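Local structure of acetyl-CoA hydrolase/transferase family protein (Porphyromonas gingivalis, 2NVV) at residues E13-N18 against A37-R42; T59-G64 against T81-N86; G134-T139 against V199-A204; D161-E166 against D316-L321; D233-F238 against V421-W426. The protein probably transfers coenzyme A between acetyl-CoA and a carboxylate such as acetate, or hydrolyses acetyl-CoA, by way of a glutamyl-CoA thioester, and binds zinc. One frame throughout, in Å; residues are numbered along the deposited sequence.

Contact 1: residues E13-N18 against A37-R42; sequences EFVHHN and AAIAKR
Arg-42 leaves its helix with CG anti to the backbone N (chi1 -177°) and stays extended as far as NE; the last turn, chi4 68°, sets the guanidinium across the loop 13-18. Ile-39, one turn earlier on the same face of helix 35-47, has CG1 beside its backbone N, and chi2 of -65° brings CD1 round to Val-15. The two side chains thus reach the loop from one helix, one polar and one apolar.

NE of Arg-42 donates to the backbone O of Val-15 at 3.2 Å. The bond is fairly straight at hydrogen, and NE lies nearly on the line of the C=O bond, with the oxygen close to the guanidinium plane. One face of the guanidinium lies against the backbone of Glu-13, whose CA sits over its centre, 3.6 Å from CZ. The extended Glu-13 side chain crosses Arg-42 at about a right angle, CG being 3.9 Å from NH1.

On the apolar side, CD1 of Ile-39 touches CG2 of Val-15 at 3.5 Å, and both residues are buried. Ala-12 of helix 8-12 packs on Ile-39 and Arg-42, so the contact joins the first helix and the loop leading into strand 20-23 to helix 35-47, within the N-terminal alpha/beta domain. The carboxylate of Glu-13, with OE1 5.1 Å from Arg-42 NH1, makes no salt bridge but may still favour the arginine's charge through space.

Contact 2: residues T59-G64 against T81-N86; sequences TGASTG and TPYQSN
The side chain of Tyr-83 starts at CB, 3.9 Å from Ala-61 CA, with CG anti to its backbone N (chi1 -178°). This torsion carries the ring along the loop 59-64. CD2 meets the methyl CB of Ala-61 at 4.1 Å and approaches Ser-62 N more closely, at 3.7 Å; the peptide between Ala-61 and Ser-62 therefore lies at the edge of the ring, near its plane. CE2 stands 4.1 Å from Ser-62 CB. The side chain also packs on Asn-374, a predicted CoA-binding residue.

Both segments are loops that follow neighbouring parallel strands, 55-58 and 77-81, and lead into helices 65-73 and 87-94, the place where active sites commonly lie in Rossmann-like alpha/beta domains. Ala-61 is about 6 Å, between side chains, from Glu-284, the predicted thioester-forming glutamate.

The strand pairing persists into the loops through one backbone bond, Thr-59 N to Thr-81 O at 3.0 Å. Beyond it, a cis peptide precedes Pro-82, whose CD and CG pack against the carbonyl oxygens of Thr-59 and Gly-60. Thr-59 OG1, held in the crowded position between N and carbonyl carbon, donates to Ala-61 O at 2.7 Å along a lone pair. That oxygen also faces Tyr-83 O, two acceptors side by side; Arg-80 NH1 bonds to Ala-61 O and weakly to Tyr-83 O. Farther along, Ser-62 CB meets Ser-85 CB at 3.6 Å.

Contact 3: residues G134-T139 against V199-A204; sequences GKILPT and VQVDPA
Strands 135-137 and 199-200 run antiparallel, with Ile-136 and Val-199 as a hydrogen-bonded pair and Lys-135 and Gln-200 as the non-hydrogen-bonded pair beside it. Ile-136 N donates to Val-199 O at 2.8 Å and Val-199 N returns a bond to Ile-136 O at 3.0 Å; a third, Val-201 N to Gly-134 O at 2.8 Å, carries the pairing beyond the end of strand 199-200. All three donors lie in the planes of the carbonyls they meet.

Ile-136 and Val-199 stand side by side, pointing the same way. Val-199 CG1, in the crowded position between N and the carbonyl carbon, faces Ile-136 CB, while CD1 of Ile-136, brought round by chi2 of 75°, meets CG2 of Val-201 at 3.5 Å. Ile-125 and Val-127 of strand 122-127 and Leu-145 and Cys-149 of helix 145-151 continue this apolar side, so the small three-stranded sheet packs onto the main parallel sheet and its flanking helix. On the other face, the extended Lys-135 chain crosses the bent Gln-200 obliquely.

Gly-134 has a positive phi, 75°, which suits glycine; the backbones are close-set here, its CA meeting Val-201 O at 3.4 Å in a C-H...O contact, and Pro-203 CB packs beside its N. The chemistry is thus divided: backbone bonds fix the register, the branched side chains of Ile-136, Val-199 and Val-201 pack on one face, and the longer polar chains lie along the other.

Contact 4: residues D161-E166 against D316-L321; sequences DKHPKE and DIYANL
This contact joins the loop that follows strand 154-160 of the N-terminal parallel sheet to helix 311-318, and so links the N-terminal sheet region to a helix from the C-terminal half of the chain, at the protein surface. Tyr-318 projects from that helix and contributes the largest share of the interface.

The aromatic interactions centre on its ring. With CG anti to the carbonyl carbon (chi1 -69°), the ring is directed at the loop, and Pro-164 lies over one of its faces in a CH-pi contact: CD is 3.9 Å from the ring centroid, 22° off the normal, and displaced toward the rim. CG of the same proline, 4.1 Å from Tyr-318 CG, extends this contact toward the root of the side chain. The His-163 ring lies beside that of Tyr-318, with centroids 5.8 Å apart and planes at 80°. Thr-140 and Ile-167 also pack on Tyr-318.

No hydrogen bond crosses between the segments, and the polar interactions serve each side separately. On the helix side, Asn-320 ND2 donates to Asp-316 O at 2.7 Å, on a lone pair, tying the residue before helix 321-324 back to the preceding helix. Asp-316 is also anchored by a salt bridge to Lys-295. On the loop side, Lys-165 and Glu-166 form a long, weak salt bridge.

A further contact is set apart from the tyrosine: Leu-321, at the start of helix 321-324, places CD2 3.4 Å from Glu-166 CB.

Contact 5: residues D233-F238 against V421-W426; sequences DNVAAF and VIISEW
Helix 226-245 packs across the mixed sheet of the C-terminal alpha/beta domain, where its segment 233-238 passes strand 421-424 at 8.6 Å between axes, the two directions 138° apart. Asn-234, Val-235 and Phe-238, on neighbouring turns, supply the helix side; Val-421 and Ile-423, two apart on the strand, point back at them.

Phe-238 and Val-421 reach toward each other tip to tip. The phenyl CG is anti to its backbone N (chi1 166°), so the far end of the ring arrives first, CZ lying 3.8 Å from CG2 of Val-421, while CG1 of the valine sits over one face. Ile-423 lies between this pair and Asn-234. Its two branches part: Ile-423 CD1 extends obliquely past Val-235, 4.1 Å from Val-235 CG2, and Ile-423 CG2 meets Asn-234 CB at 3.5 Å. Val-428 of strand 427-430 and Ile-390 of strand 389-392 continue the apolar surface on the sheet, and Val-266 of helix 261-272 backs Val-235, whose side chain is about 6 Å from that of Val-262, a predicted CoA-binding residue.

Asn-234 turns from apolar to polar along its length. With CG beside its own backbone N (chi1 -66°), its amide reaches the backbone at Ser-424 and Glu-425, where ND2 meets successive carbonyls. The bond to Glu-425 O is weak; the main one runs from ND2 to Ser-424 O at 2.8 Å, with the acceptor in the amide plane and the donor in the carbonyl plane.

How the contacts relate
Contacts 1, 2 and 3 all belong to the N-terminal domain, with contact 2 nearest the chain's centre, its own centre about 19 Å from that of contact 1 and about 23 Å from that of contact 3. Contact 2 also borders the predicted active site and lies about 11 Å from a zinc ion, measured from the Tyr-83 side chain. Contacts 3 and 4 touch directly, Thr-139 CG2 meeting His-163 CG at 3.7 Å, so the small antiparallel sheet adjoins the bridge to the C-terminal half. Contact 5 stands apart, its centre about 48 Å from that of contact 1 across the chain's centre, near the predicted CoA-binding residue Val-262.

Contact 1: residues E13-N18 against A37-R42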
# COMPACT_ATOMS: atom_id res chain seq x y z
N GLU A 13 40.46 3.05 1.04
CA GLU A 13 41.14 2.14 0.13
C GLU A 13 40.42 0.80 0.04
O GLU A 13 40.64 0.03 -0.90
CB GLU A 13 42.59 1.93 0.56
CG GLU A 13 43.45 3.20 0.50
CD GLU A 13 44.91 2.94 0.87
OE1 GLU A 13 45.52 2.04 0.24
OE2 GLU A 13 45.45 3.62 1.77
N PHE A 14 39.56 0.52 1.03
CA PHE A 14 38.81 -0.73 1.05
C PHE A 14 37.56 -0.67 0.18
O PHE A 14 36.83 -1.66 0.07
CB PHE A 14 38.42 -1.10 2.48
CG PHE A 14 39.58 -1.46 3.36
CD1 PHE A 14 40.29 -0.48 4.05
CD2 PHE A 14 39.96 -2.79 3.50
CE1 PHE A 14 41.37 -0.82 4.86
CE2 PHE A 14 41.04 -3.14 4.31
CZ PHE A 14 41.75 -2.15 4.99
N VAL A 15 37.32 0.49 -0.42
CA VAL A 15 36.17 0.68 -1.30
C VAL A 15 36.70 0.79 -2.71
O VAL A 15 37.58 1.61 -2.99
CB VAL A 15 35.37 1.96 -0.94
CG1 VAL A 15 34.24 2.16 -1.93
CG2 VAL A 15 34.83 1.87 0.48
N HIS A 16 36.17 -0.04 -3.61
CA HIS A 16 36.62 -0.05 -4.99
C HIS A 16 35.50 0.26 -5.97
O HIS A 16 34.32 0.21 -5.61
CB HIS A 16 37.22 -1.41 -5.32
CG HIS A 16 38.13 -1.93 -4.25
ND1 HIS A 16 39.43 -1.49 -4.10
CD2 HIS A 16 37.92 -2.83 -3.27
CE1 HIS A 16 39.98 -2.10 -3.06
NE2 HIS A 16 39.08 -2.92 -2.54
N HIS A 17 35.86 0.60 -7.20
CA HIS A 17 34.87 0.91 -8.20
C HIS A 17 33.93 -0.26 -8.36
O HIS A 17 34.35 -1.42 -8.33
CB HIS A 17 35.55 1.22 -9.54
CG HIS A 17 34.61 1.23 -10.70
ND1 HIS A 17 34.69 0.31 -11.73
CD2 HIS A 17 33.54 2.01 -10.98
CE1 HIS A 17 33.71 0.53 -12.59
NE2 HIS A 17 33.00 1.56 -12.16
N ASN A 18 32.65 0.04 -8.52
CA ASN A 18 31.61 -0.97 -8.71
C ASN A 18 31.24 -1.73 -7.44
O ASN A 18 30.44 -2.67 -7.49
CB ASN A 18 32.04 -1.96 -9.79
CG ASN A 18 30.87 -2.44 -10.62
OD1 ASN A 18 30.22 -1.65 -11.31
ND2 ASN A 18 30.60 -3.75 -10.56
N ALA A 37 33.82 11.05 2.34
CA ALA A 37 34.51 12.16 1.69
C ALA A 37 35.86 11.69 1.16
O ALA A 37 36.33 12.14 0.11
CB ALA A 37 34.70 13.31 2.68
N ALA A 38 36.49 10.78 1.90
CA ALA A 38 37.79 10.22 1.51
C ALA A 38 37.61 9.31 0.29
O ALA A 38 38.54 9.12 -0.49
CB ALA A 38 38.39 9.46 2.66
N ILE A 39 36.42 8.73 0.15
CA ILE A 39 36.12 7.86 -0.98
C ILE A 39 35.99 8.76 -2.19
O ILE A 39 36.46 8.44 -3.28
CB ILE A 39 34.75 7.15 -0.84
CG1 ILE A 39 34.64 6.41 0.49
CG2 ILE A 39 34.53 6.24 -2.02
CD1 ILE A 39 35.59 5.27 0.64
N ALA A 40 35.33 9.90 -1.98
CA ALA A 40 35.12 10.88 -3.03
C ALA A 40 36.44 11.36 -3.61
O ALA A 40 36.58 11.43 -4.83
CB ALA A 40 34.33 12.05 -2.49
N LYS A 41 37.40 11.70 -2.75
CA LYS A 41 38.71 12.17 -3.21
C LYS A 41 39.26 11.08 -4.13
O LYS A 41 39.64 11.32 -5.28
CB LYS A 41 39.68 12.33 -2.04
CG LYS A 41 39.15 13.09 -0.84
CD LYS A 41 39.24 14.59 -1.02
CE LYS A 41 38.88 15.30 0.28
NZ LYS A 41 38.90 16.78 0.14
N ARG A 42 39.30 9.88 -3.57
CA ARG A 42 39.79 8.68 -4.23
C ARG A 42 39.08 8.46 -5.56
O ARG A 42 39.70 8.09 -6.55
CB ARG A 42 39.57 7.51 -3.29
CG ARG A 42 40.08 6.16 -3.73
CD ARG A 42 39.73 5.14 -2.65
NE ARG A 42 39.96 3.77 -3.09
CZ ARG A 42 41.15 3.26 -3.33
NH1 ARG A 42 42.24 4.00 -3.17
NH2 ARG A 42 41.27 1.99 -3.71

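Contact 2: residues T59-G64 against T81-N86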
# COMPACT_ATOMS: atom_id res chain seq x y z
N THR A 59 21.21 3.02 1.66
CA THR A 59 21.19 3.76 2.92
C THR A 59 19.85 3.53 3.62
O THR A 59 18.98 2.84 3.10
CB THR A 59 21.36 5.27 2.69
OG1 THR A 59 20.21 5.78 1.99
CG2 THR A 59 22.59 5.56 1.88
N GLY A 60 19.69 4.10 4.81
CA GLY A 60 18.43 3.96 5.52
C GLY A 60 17.47 4.93 4.87
O GLY A 60 16.45 4.53 4.31
N ALA A 61 17.85 6.20 4.92
CA ALA A 61 17.09 7.28 4.32
C ALA A 61 18.10 8.33 3.84
O ALA A 61 19.09 7.98 3.18
CB ALA A 61 16.13 7.88 5.32
N SER A 62 17.86 9.59 4.18
CA SER A 62 18.75 10.68 3.79
C SER A 62 20.05 10.63 4.57
O SER A 62 20.15 10.02 5.64
CB SER A 62 18.06 12.03 4.01
OG SER A 62 17.64 12.17 5.35
N THR A 63 21.07 11.28 4.02
CA THR A 63 22.39 11.32 4.63
C THR A 63 22.86 12.78 4.59
O THR A 63 22.25 13.62 3.92
CB THR A 63 23.35 10.42 3.83
OG1 THR A 63 23.65 11.02 2.57
CG2 THR A 63 22.70 9.09 3.56
N GLY A 64 23.93 13.10 5.30
CA GLY A 64 24.39 14.49 5.28
C GLY A 64 24.91 14.93 3.92
O GLY A 64 24.82 14.20 2.92
N THR A 81 19.66 4.21 -3.40
CA THR A 81 18.41 3.78 -2.78
C THR A 81 18.53 3.94 -1.27
O THR A 81 19.62 3.86 -0.72
CB THR A 81 18.08 2.30 -3.03
OG1 THR A 81 18.95 1.77 -4.04
CG2 THR A 81 16.65 2.14 -3.48
N PRO A 82 17.39 4.12 -0.58
CA PRO A 82 16.04 4.17 -1.12
C PRO A 82 15.41 5.56 -1.04
O PRO A 82 14.36 5.81 -1.64
CB PRO A 82 15.32 3.15 -0.26
CG PRO A 82 15.88 3.47 1.11
CD PRO A 82 17.36 3.80 0.86
N TYR A 83 16.06 6.46 -0.31
CA TYR A 83 15.57 7.82 -0.12
C TYR A 83 16.77 8.75 -0.02
O TYR A 83 17.80 8.39 0.57
CB TYR A 83 14.77 7.89 1.19
CG TYR A 83 14.15 9.23 1.51
CD1 TYR A 83 12.82 9.51 1.16
CD2 TYR A 83 14.86 10.21 2.19
CE1 TYR A 83 12.23 10.74 1.49
CE2 TYR A 83 14.29 11.43 2.52
CZ TYR A 83 12.97 11.69 2.17
OH TYR A 83 12.39 12.89 2.52
N GLN A 84 16.66 9.94 -0.60
CA GLN A 84 17.73 10.93 -0.53
C GLN A 84 17.12 12.30 -0.29
O GLN A 84 15.91 12.50 -0.45
CB GLN A 84 18.60 10.95 -1.80
CG GLN A 84 17.91 11.29 -3.11
CD GLN A 84 17.52 12.75 -3.23
OE1 GLN A 84 18.32 13.66 -2.91
NE2 GLN A 84 16.30 13.00 -3.71
N SER A 85 17.96 13.24 0.11
CA SER A 85 17.52 14.59 0.40
C SER A 85 18.67 15.61 0.31
O SER A 85 18.78 16.50 1.14
CB SER A 85 16.88 14.60 1.78
OG SER A 85 16.54 15.92 2.15
N ASN A 86 19.52 15.47 -0.70
CA ASN A 86 20.65 16.36 -0.91
C ASN A 86 20.55 17.02 -2.29
O ASN A 86 20.32 16.34 -3.29
CB ASN A 86 21.96 15.57 -0.79
CG ASN A 86 23.16 16.36 -1.28
OD1 ASN A 86 23.53 16.29 -2.45
ND2 ASN A 86 23.79 17.12 -0.38

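Contact 3: residues G134-T139 against V199-A204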
# COMPACT_ATOMS: atom_id res chain seq x y z
N GLY A 134 33.34 -7.76 18.35
CA GLY A 134 32.39 -7.35 17.32
C GLY A 134 31.01 -6.84 17.71
O GLY A 134 30.05 -7.09 16.99
N LYS A 135 30.90 -6.15 18.84
CA LYS A 135 29.59 -5.62 19.24
C LYS A 135 29.52 -4.15 18.85
O LYS A 135 30.36 -3.34 19.26
CB LYS A 135 29.36 -5.77 20.74
CG LYS A 135 29.13 -7.20 21.19
CD LYS A 135 28.75 -7.23 22.66
CE LYS A 135 28.57 -8.66 23.16
NZ LYS A 135 28.22 -8.67 24.62
N ILE A 136 28.52 -3.81 18.05
CA ILE A 136 28.36 -2.44 17.58
C ILE A 136 27.22 -1.70 18.28
O ILE A 136 26.12 -2.23 18.42
CB ILE A 136 28.10 -2.42 16.05
CG1 ILE A 136 29.39 -2.75 15.30
CG2 ILE A 136 27.57 -1.06 15.62
CD1 ILE A 136 29.76 -4.21 15.34
N LEU A 137 27.51 -0.48 18.72
CA LEU A 137 26.51 0.37 19.35
C LEU A 137 26.34 1.58 18.43
O LEU A 137 27.24 2.42 18.32
CB LEU A 137 26.97 0.82 20.75
CG LEU A 137 26.00 1.73 21.55
CD1 LEU A 137 24.67 1.04 21.78
CD2 LEU A 137 26.62 2.09 22.88
N PRO A 138 25.18 1.67 17.75
CA PRO A 138 24.85 2.75 16.82
C PRO A 138 24.77 4.08 17.55
O PRO A 138 24.83 4.13 18.78
CB PRO A 138 23.47 2.35 16.28
CG PRO A 138 23.33 0.91 16.63
CD PRO A 138 24.02 0.79 17.95
N THR A 139 24.62 5.17 16.79
CA THR A 139 24.50 6.47 17.41
C THR A 139 23.05 6.92 17.42
O THR A 139 22.22 6.33 18.10
CB THR A 139 25.38 7.53 16.72
OG1 THR A 139 25.15 7.51 15.31
CG2 THR A 139 26.84 7.26 17.00
N VAL A 199 24.43 -4.58 17.83
CA VAL A 199 24.47 -5.51 16.72
C VAL A 199 25.77 -6.31 16.82
O VAL A 199 26.84 -5.75 17.01
CB VAL A 199 24.36 -4.76 15.36
CG1 VAL A 199 25.08 -3.45 15.45
CG2 VAL A 199 24.97 -5.59 14.22
N GLN A 200 25.66 -7.63 16.73
CA GLN A 200 26.82 -8.53 16.82
C GLN A 200 27.35 -8.95 15.45
O GLN A 200 26.61 -9.48 14.62
CB GLN A 200 26.42 -9.78 17.61
CG GLN A 200 27.52 -10.82 17.77
CD GLN A 200 28.56 -10.43 18.80
OE1 GLN A 200 29.53 -9.75 18.50
NE2 GLN A 200 28.35 -10.87 20.03
N VAL A 201 28.64 -8.73 15.23
CA VAL A 201 29.27 -9.11 13.96
C VAL A 201 30.58 -9.82 14.25
O VAL A 201 31.05 -9.83 15.38
CB VAL A 201 29.59 -7.89 13.08
CG1 VAL A 201 28.37 -7.02 12.92
CG2 VAL A 201 30.75 -7.11 13.69
N ASP A 202 31.16 -10.43 13.22
CA ASP A 202 32.44 -11.12 13.37
C ASP A 202 33.48 -10.01 13.29
O ASP A 202 33.62 -9.36 12.26
CB ASP A 202 32.67 -12.11 12.22
CG ASP A 202 33.96 -12.91 12.37
OD1 ASP A 202 34.92 -12.41 13.02
OD2 ASP A 202 34.04 -14.03 11.84
N PRO A 203 34.22 -9.79 14.39
CA PRO A 203 35.24 -8.73 14.40
C PRO A 203 36.23 -8.81 13.23
O PRO A 203 36.85 -7.82 12.87
CB PRO A 203 35.90 -8.92 15.77
CG PRO A 203 35.69 -10.36 16.07
CD PRO A 203 34.28 -10.60 15.61
N ALA A 204 36.34 -9.99 12.64
CA ALA A 204 37.24 -10.20 11.51
C ALA A 204 36.79 -9.40 10.29
O ALA A 204 37.59 -9.11 9.39
CB ALA A 204 37.29 -11.69 11.17

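Contact 4: residues D161-E166 against D316-L321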
# COMPACT_ATOMS: atom_id res chain seq x y z
N ASP A 161 33.37 10.62 18.88
CA ASP A 161 33.63 11.15 20.22
C ASP A 161 32.38 11.68 20.92
O ASP A 161 32.17 11.45 22.10
CB ASP A 161 34.61 12.32 20.12
CG ASP A 161 35.98 11.98 20.61
OD1 ASP A 161 36.09 11.61 21.80
OD2 ASP A 161 36.95 12.07 19.82
N LYS A 162 31.57 12.41 20.16
CA LYS A 162 30.36 13.05 20.66
C LYS A 162 29.20 12.19 21.14
O LYS A 162 28.28 12.70 21.78
CB LYS A 162 29.87 14.03 19.60
CG LYS A 162 30.89 15.12 19.26
CD LYS A 162 31.49 15.72 20.52
CE LYS A 162 32.00 17.13 20.30
NZ LYS A 162 32.95 17.21 19.17
N HIS A 163 29.23 10.90 20.85
CA HIS A 163 28.14 10.04 21.29
C HIS A 163 28.64 9.03 22.31
O HIS A 163 29.41 8.13 21.98
CB HIS A 163 27.50 9.34 20.10
CG HIS A 163 26.89 10.29 19.11
ND1 HIS A 163 27.60 10.83 18.05
CD2 HIS A 163 25.65 10.83 19.03
CE1 HIS A 163 26.83 11.65 17.37
NE2 HIS A 163 25.64 11.67 17.94
N PRO A 164 28.20 9.18 23.57
CA PRO A 164 28.56 8.32 24.71
C PRO A 164 27.99 6.91 24.69
O PRO A 164 26.88 6.68 24.25
CB PRO A 164 28.06 9.14 25.90
CG PRO A 164 26.83 9.78 25.36
CD PRO A 164 27.29 10.25 24.00
N LYS A 165 28.77 5.96 25.20
CA LYS A 165 28.34 4.57 25.24
C LYS A 165 27.24 4.36 26.27
O LYS A 165 26.69 3.26 26.39
CB LYS A 165 29.53 3.66 25.55
CG LYS A 165 30.38 4.17 26.69
CD LYS A 165 31.61 3.32 26.90
CE LYS A 165 32.66 4.06 27.74
NZ LYS A 165 32.10 4.61 29.02
N GLU A 166 26.93 5.41 27.03
CA GLU A 166 25.87 5.34 28.04
C GLU A 166 24.51 5.26 27.34
O GLU A 166 23.49 4.99 27.98
CB GLU A 166 25.92 6.56 28.95
CG GLU A 166 26.98 6.48 30.02
CD GLU A 166 28.39 6.66 29.49
OE1 GLU A 166 29.35 6.25 30.19
OE2 GLU A 166 28.55 7.23 28.39
N ASP A 316 21.24 18.06 25.72
CA ASP A 316 20.35 18.01 26.86
C ASP A 316 19.96 16.56 27.17
O ASP A 316 19.87 16.16 28.34
CB ASP A 316 19.09 18.85 26.60
CG ASP A 316 18.10 18.81 27.75
OD1 ASP A 316 18.52 18.93 28.92
OD2 ASP A 316 16.89 18.66 27.49
N ILE A 317 19.75 15.78 26.12
CA ILE A 317 19.39 14.38 26.28
C ILE A 317 20.56 13.62 26.92
O ILE A 317 20.39 12.94 27.92
CB ILE A 317 19.04 13.75 24.92
CG1 ILE A 317 17.74 14.36 24.39
CG2 ILE A 317 18.90 12.23 25.05
CD1 ILE A 317 17.35 13.90 23.00
N TYR A 318 21.74 13.75 26.33
CA TYR A 318 22.92 13.07 26.84
C TYR A 318 23.30 13.48 28.26
O TYR A 318 24.00 12.74 28.96
CB TYR A 318 24.11 13.32 25.92
CG TYR A 318 23.99 12.65 24.58
CD1 TYR A 318 24.87 12.97 23.54
CD2 TYR A 318 23.01 11.68 24.35
CE1 TYR A 318 24.78 12.33 22.31
CE2 TYR A 318 22.91 11.05 23.12
CZ TYR A 318 23.80 11.37 22.10
OH TYR A 318 23.70 10.72 20.90
N ALA A 319 22.85 14.66 28.69
CA ALA A 319 23.14 15.16 30.03
C ALA A 319 22.04 14.71 30.99
O ALA A 319 22.16 14.88 32.20
CB ALA A 319 23.24 16.68 30.03
N ASN A 320 20.99 14.13 30.42
CA ASN A 320 19.84 13.66 31.19
C ASN A 320 19.33 12.30 30.73
O ASN A 320 18.14 12.13 30.47
CB ASN A 320 18.71 14.68 31.11
CG ASN A 320 19.09 16.01 31.72
OD1 ASN A 320 19.24 16.11 32.93
ND2 ASN A 320 19.27 17.02 30.88
N LEU A 321 20.24 11.34 30.62
CA LEU A 321 19.86 10.00 30.22
C LEU A 321 18.92 9.47 31.31
O LEU A 321 18.15 8.54 31.10
CB LEU A 321 21.10 9.13 30.08
CG LEU A 321 21.62 8.94 28.65
CD1 LEU A 321 21.55 10.23 27.89
CD2 LEU A 321 23.06 8.43 28.70

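Contact 5: residues D233-F238 against V421-W426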
# COMPACT_ATOMS: atom_id res chain seq x y z
N ASP A 233 -3.49 23.32 13.98
CA ASP A 233 -4.63 23.39 14.86
C ASP A 233 -5.73 22.52 14.32
O ASP A 233 -6.40 21.80 15.07
CB ASP A 233 -5.15 24.83 14.96
CG ASP A 233 -6.20 25.00 16.06
OD1 ASP A 233 -5.81 25.07 17.24
OD2 ASP A 233 -7.40 25.05 15.74
N ASN A 234 -5.93 22.57 13.01
CA ASN A 234 -6.98 21.77 12.39
C ASN A 234 -6.76 20.29 12.64
O ASN A 234 -7.72 19.56 12.92
CB ASN A 234 -7.05 22.04 10.90
CG ASN A 234 -7.50 23.45 10.60
OD1 ASN A 234 -8.13 24.09 11.43
ND2 ASN A 234 -7.19 23.94 9.41
N VAL A 235 -5.51 19.85 12.55
CA VAL A 235 -5.17 18.45 12.78
C VAL A 235 -5.54 18.04 14.20
O VAL A 235 -6.24 17.06 14.41
CB VAL A 235 -3.67 18.19 12.57
CG1 VAL A 235 -3.36 16.72 12.85
CG2 VAL A 235 -3.27 18.56 11.16
N ALA A 236 -5.06 18.81 15.17
CA ALA A 236 -5.33 18.54 16.58
C ALA A 236 -6.83 18.59 16.93
O ALA A 236 -7.32 17.72 17.66
CB ALA A 236 -4.57 19.52 17.44
N ALA A 237 -7.54 19.60 16.43
CA ALA A 237 -8.97 19.71 16.71
C ALA A 237 -9.77 18.57 16.06
O ALA A 237 -10.78 18.11 16.61
CB ALA A 237 -9.48 21.05 16.23
N PHE A 238 -9.35 18.14 14.89
CA PHE A 238 -10.03 17.06 14.19
C PHE A 238 -9.92 15.79 15.01
O PHE A 238 -10.91 15.09 15.26
CB PHE A 238 -9.37 16.85 12.82
CG PHE A 238 -9.77 15.56 12.14
CD1 PHE A 238 -11.07 15.35 11.72
CD2 PHE A 238 -8.82 14.56 11.92
CE1 PHE A 238 -11.44 14.17 11.09
CE2 PHE A 238 -9.18 13.38 11.30
CZ PHE A 238 -10.50 13.18 10.88
N VAL A 421 -7.97 11.29 5.03
CA VAL A 421 -8.26 12.67 5.40
C VAL A 421 -7.22 13.65 4.87
O VAL A 421 -6.03 13.34 4.85
CB VAL A 421 -8.30 12.83 6.93
CG1 VAL A 421 -8.70 14.23 7.30
CG2 VAL A 421 -9.25 11.80 7.52
N ILE A 422 -7.67 14.82 4.44
CA ILE A 422 -6.78 15.86 3.93
C ILE A 422 -7.07 17.15 4.72
O ILE A 422 -8.22 17.49 4.98
CB ILE A 422 -7.00 16.11 2.43
CG1 ILE A 422 -6.75 14.83 1.64
CG2 ILE A 422 -6.04 17.18 1.95
CD1 ILE A 422 -6.95 14.98 0.15
N ILE A 423 -6.01 17.86 5.09
CA ILE A 423 -6.17 19.08 5.86
C ILE A 423 -5.26 20.24 5.45
O ILE A 423 -4.05 20.09 5.35
CB ILE A 423 -5.91 18.79 7.36
CG1 ILE A 423 -6.92 17.77 7.87
CG2 ILE A 423 -5.98 20.07 8.17
CD1 ILE A 423 -6.62 17.24 9.25
N SER A 424 -5.86 21.41 5.20
CA SER A 424 -5.07 22.59 4.87
C SER A 424 -5.43 23.66 5.91
O SER A 424 -6.09 23.36 6.90
CB SER A 424 -5.36 23.08 3.45
OG SER A 424 -6.67 23.62 3.33
N GLU A 425 -5.01 24.89 5.69
CA GLU A 425 -5.32 25.95 6.64
C GLU A 425 -6.81 26.31 6.62
O GLU A 425 -7.33 26.88 7.58
CB GLU A 425 -4.50 27.20 6.34
CG GLU A 425 -4.85 27.93 5.03
CD GLU A 425 -4.20 27.35 3.78
OE1 GLU A 425 -4.20 28.04 2.75
OE2 GLU A 425 -3.69 26.21 3.81
N TRP A 426 -7.48 25.96 5.53
CA TRP A 426 -8.89 26.25 5.34
C TRP A 426 -9.88 25.31 6.03
O TRP A 426 -11.02 25.68 6.25
CB TRP A 426 -9.20 26.30 3.85
CG TRP A 426 -8.50 27.41 3.16
CD1 TRP A 426 -7.63 27.31 2.11
CD2 TRP A 426 -8.62 28.80 3.45
NE1 TRP A 426 -7.20 28.56 1.74
CE2 TRP A 426 -7.79 29.49 2.54
CE3 TRP A 426 -9.35 29.54 4.39
CZ2 TRP A 426 -7.68 30.88 2.55
CZ3 TRP A 426 -9.24 30.91 4.39
CH2 TRP A 426 -8.41 31.57 3.48